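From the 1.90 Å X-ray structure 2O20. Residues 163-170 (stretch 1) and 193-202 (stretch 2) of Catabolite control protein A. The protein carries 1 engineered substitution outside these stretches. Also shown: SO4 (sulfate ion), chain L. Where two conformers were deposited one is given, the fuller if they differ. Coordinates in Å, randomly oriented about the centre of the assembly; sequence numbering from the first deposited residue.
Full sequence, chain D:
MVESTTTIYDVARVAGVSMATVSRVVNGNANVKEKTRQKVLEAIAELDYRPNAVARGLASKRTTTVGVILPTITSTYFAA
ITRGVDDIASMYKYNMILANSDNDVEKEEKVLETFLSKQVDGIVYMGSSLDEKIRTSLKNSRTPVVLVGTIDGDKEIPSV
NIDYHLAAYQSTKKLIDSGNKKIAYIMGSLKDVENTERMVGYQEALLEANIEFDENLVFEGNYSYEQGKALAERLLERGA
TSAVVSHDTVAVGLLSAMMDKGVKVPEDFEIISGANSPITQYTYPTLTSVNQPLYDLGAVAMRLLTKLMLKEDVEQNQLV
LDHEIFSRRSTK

Stretch 1, residues 163-170: DYHLAAYQ
Stretch 2, residues 193-202: VENTERMVGY

Residues 164-170 and 193-202 are both α-helical, with phi/psi near -60/-45, and their N-to-C directions differ by 38° (signed crossing angle -38°). The axes approach to 7.0 Å. The closest backbone approach is at G201, whose CA lies 4.2 Å from the CA of Y169, the nearest pair in the register. An ideal CB on G201 would clash with H165 O at 2.2 Å, so a side chain would not fit here in this backbone arrangement. No hydrogen bond crosses the contact, which buries 467 Å² in all; three CA-H...O contacts do cross it: H165 CA to E197 O at 3.4 Å, G201 CA to H165 O at 3.6 Å, and Y169 CA to G201 O at 3.5 Å.

Y164 loses the most surface, 90 Å². Its CA-to-CB bond points toward the other helix, and chi1 -58° (m) with chi2 -71° brings the ring near two neighbours: CD2 lies 3.6 Å from E194 CB, and CD1 lies 3.4 Å from R198 NH2, over one face of the guanidinium. R198 (m, t, t, chi4 108°) is steadied within its own helix by NH1 donating to N195 OD1 at 2.8 Å.

H165 has 82 Å² covered. With chi1 173° (t) and chi2 -81°, its ring takes G201 CA over one face, 4.0 Å from the ring centroid and 20° off the normal, a CH-pi contact. V200 CG1 sits at the ring edge, 3.4 Å from H165 CD2.

One turn on from Y164, A168 CB points toward the other helix and lies 3.3 Å from R198 O. At the N-terminus, D163 (chi1 t) caps the first helix, its OD1 accepting from L166 N at 3.2 Å. A water donates to D163 OD1 (2.8 Å), accepts from H165 N (3.1 Å) and bonds weakly to E197 OE1 (3.4 Å), bridging the helices.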

# COMPACT_ATOMS: atom_id res chain seq x y z
N ASP D 163 -2.05 -0.22 -23.10
CA ASP D 163 -3.12 -0.12 -24.09
C ASP D 163 -4.44 -0.51 -23.38
O ASP D 163 -4.78 -1.68 -23.25
CB ASP D 163 -2.81 -1.03 -25.32
CG ASP D 163 -3.85 -0.94 -26.41
OD1 ASP D 163 -4.94 -0.38 -26.16
OD2 ASP D 163 -3.59 -1.41 -27.55
N TYR D 164 -5.15 0.49 -22.87
CA TYR D 164 -6.39 0.23 -22.08
C TYR D 164 -7.54 -0.39 -22.91
O TYR D 164 -8.36 -1.18 -22.40
CB TYR D 164 -6.88 1.53 -21.43
CG TYR D 164 -5.86 2.18 -20.52
CD1 TYR D 164 -5.52 1.60 -19.29
CD2 TYR D 164 -5.24 3.36 -20.87
CE1 TYR D 164 -4.60 2.19 -18.46
CE2 TYR D 164 -4.30 3.96 -20.02
CZ TYR D 164 -3.99 3.37 -18.82
OH TYR D 164 -3.06 3.94 -17.96
N HIS D 165 -7.59 -0.02 -24.18
CA HIS D 165 -8.57 -0.57 -25.12
C HIS D 165 -8.40 -2.10 -25.23
O HIS D 165 -9.32 -2.88 -24.99
CB HIS D 165 -8.39 0.10 -26.48
CG HIS D 165 -9.22 -0.49 -27.56
ND1 HIS D 165 -8.86 -1.63 -28.24
CD2 HIS D 165 -10.39 -0.09 -28.10
CE1 HIS D 165 -9.77 -1.92 -29.15
NE2 HIS D 165 -10.71 -0.99 -29.10
N LEU D 166 -7.19 -2.51 -25.54
CA LEU D 166 -6.89 -3.94 -25.70
C LEU D 166 -7.11 -4.71 -24.39
O LEU D 166 -7.69 -5.81 -24.40
CB LEU D 166 -5.45 -4.12 -26.25
CG LEU D 166 -4.93 -5.54 -26.45
CD1 LEU D 166 -5.76 -6.26 -27.51
CD2 LEU D 166 -3.47 -5.49 -26.83
N ALA D 167 -6.64 -4.18 -23.26
CA ALA D 167 -6.87 -4.81 -21.95
C ALA D 167 -8.37 -4.98 -21.64
O ALA D 167 -8.78 -6.03 -21.16
CB ALA D 167 -6.15 -4.03 -20.84
N ALA D 168 -9.16 -3.95 -21.90
CA ALA D 168 -10.61 -3.99 -21.67
C ALA D 168 -11.31 -4.98 -22.65
O ALA D 168 -12.22 -5.70 -22.25
CB ALA D 168 -11.22 -2.58 -21.78
N TYR D 169 -10.86 -5.03 -23.90
CA TYR D 169 -11.34 -6.02 -24.88
C TYR D 169 -11.03 -7.46 -24.43
O TYR D 169 -11.94 -8.27 -24.39
CB TYR D 169 -10.74 -5.76 -26.28
CG TYR D 169 -11.08 -6.81 -27.31
CD1 TYR D 169 -12.31 -6.80 -27.98
CD2 TYR D 169 -10.18 -7.83 -27.62
CE1 TYR D 169 -12.63 -7.76 -28.93
CE2 TYR D 169 -10.46 -8.79 -28.58
CZ TYR D 169 -11.70 -8.77 -29.23
OH TYR D 169 -11.98 -9.73 -30.17
N GLN D 170 -9.78 -7.75 -24.08
CA GLN D 170 -9.36 -9.11 -23.66
C GLN D 170 -10.08 -9.54 -22.35
O GLN D 170 -10.48 -10.68 -22.21
CB GLN D 170 -7.85 -9.19 -23.45
CG GLN D 170 -7.02 -9.13 -24.73
CD GLN D 170 -5.57 -8.80 -24.45
OE1 GLN D 170 -5.20 -8.44 -23.34
NE2 GLN D 170 -4.73 -8.91 -25.49
N VAL D 193 -9.72 10.09 -21.19
CA VAL D 193 -9.37 9.37 -22.42
C VAL D 193 -9.23 7.87 -22.20
O VAL D 193 -9.81 7.07 -22.93
CB VAL D 193 -8.07 9.92 -23.06
CG1 VAL D 193 -7.63 9.07 -24.25
CG2 VAL D 193 -8.26 11.36 -23.49
N GLU D 194 -8.46 7.50 -21.19
CA GLU D 194 -8.23 6.11 -20.80
C GLU D 194 -9.52 5.31 -20.57
O GLU D 194 -9.61 4.13 -20.91
CB GLU D 194 -7.33 6.04 -19.55
CG GLU D 194 -7.72 6.94 -18.38
CD GLU D 194 -7.14 8.37 -18.44
OE1 GLU D 194 -6.71 8.85 -19.52
OE2 GLU D 194 -7.14 9.03 -17.37
N ASN D 195 -10.54 5.98 -20.02
CA ASN D 195 -11.84 5.35 -19.79
C ASN D 195 -12.76 5.25 -21.03
O ASN D 195 -13.52 4.30 -21.17
CB ASN D 195 -12.54 6.06 -18.64
CG ASN D 195 -11.89 5.76 -17.32
OD1 ASN D 195 -11.41 4.65 -17.12
ND2 ASN D 195 -11.85 6.75 -16.41
N THR D 196 -12.69 6.24 -21.91
CA THR D 196 -13.30 6.13 -23.24
C THR D 196 -12.63 5.02 -24.05
O THR D 196 -13.30 4.33 -24.79
CB THR D 196 -13.25 7.47 -23.98
OG1 THR D 196 -11.91 7.94 -24.00
CG2 THR D 196 -14.08 8.50 -23.29
N GLU D 197 -11.33 4.78 -23.85
CA GLU D 197 -10.62 3.66 -24.49
C GLU D 197 -11.07 2.30 -23.93
O GLU D 197 -11.28 1.36 -24.68
CB GLU D 197 -9.10 3.82 -24.38
CG GLU D 197 -8.54 5.12 -24.99
CD GLU D 197 -8.23 5.04 -26.48
OE1 GLU D 197 -8.44 3.97 -27.10
OE2 GLU D 197 -7.76 6.06 -27.03
N ARG D 198 -11.21 2.20 -22.59
CA ARG D 198 -11.76 1.01 -21.96
C ARG D 198 -13.17 0.72 -22.49
O ARG D 198 -13.50 -0.42 -22.82
CB ARG D 198 -11.80 1.17 -20.42
CG ARG D 198 -10.42 1.14 -19.79
CD ARG D 198 -10.54 1.40 -18.30
NE ARG D 198 -9.28 1.20 -17.60
CZ ARG D 198 -8.53 2.17 -17.08
NH1 ARG D 198 -8.84 3.45 -17.22
NH2 ARG D 198 -7.43 1.86 -16.43
N MET D 199 -14.00 1.76 -22.57
CA MET D 199 -15.36 1.63 -23.15
C MET D 199 -15.38 1.08 -24.57
O MET D 199 -16.20 0.21 -24.88
CB MET D 199 -16.10 2.96 -23.12
CG MET D 199 -17.52 2.83 -23.58
SD MET D 199 -18.58 2.02 -22.37
CE MET D 199 -19.37 3.48 -21.66
N VAL D 200 -14.48 1.55 -25.44
CA VAL D 200 -14.44 1.08 -26.81
C VAL D 200 -14.10 -0.40 -26.81
O VAL D 200 -14.74 -1.17 -27.49
CB VAL D 200 -13.48 1.91 -27.68
CG1 VAL D 200 -13.36 1.32 -29.11
CG2 VAL D 200 -13.95 3.37 -27.75
N GLY D 201 -13.11 -0.80 -26.02
CA GLY D 201 -12.68 -2.20 -26.00
C GLY D 201 -13.77 -3.14 -25.48
O GLY D 201 -14.03 -4.20 -26.05
N TYR D 202 -14.42 -2.72 -24.39
CA TYR D 202 -15.57 -3.43 -23.82
C TYR D 202 -16.72 -3.65 -24.83
O TYR D 202 -17.24 -4.76 -24.97
CB TYR D 202 -16.05 -2.63 -22.59
CG TYR D 202 -17.37 -3.00 -21.92
CD1 TYR D 202 -17.53 -4.20 -21.21
CD2 TYR D 202 -18.44 -2.12 -21.96
CE1 TYR D 202 -18.74 -4.51 -20.57
CE2 TYR D 202 -19.64 -2.40 -21.29
CZ TYR D 202 -19.79 -3.60 -20.62
OH TYR D 202 -20.99 -3.86 -20.01
S SO4 L . -8.87 6.63 -14.03
O1 SO4 L . -8.91 7.86 -14.84
O2 SO4 L . -10.25 6.23 -13.72
O3 SO4 L . -8.19 5.58 -14.78
O4 SO4 L . -8.15 6.91 -12.78
O HOH W 1 -5.89 2.18 -25.62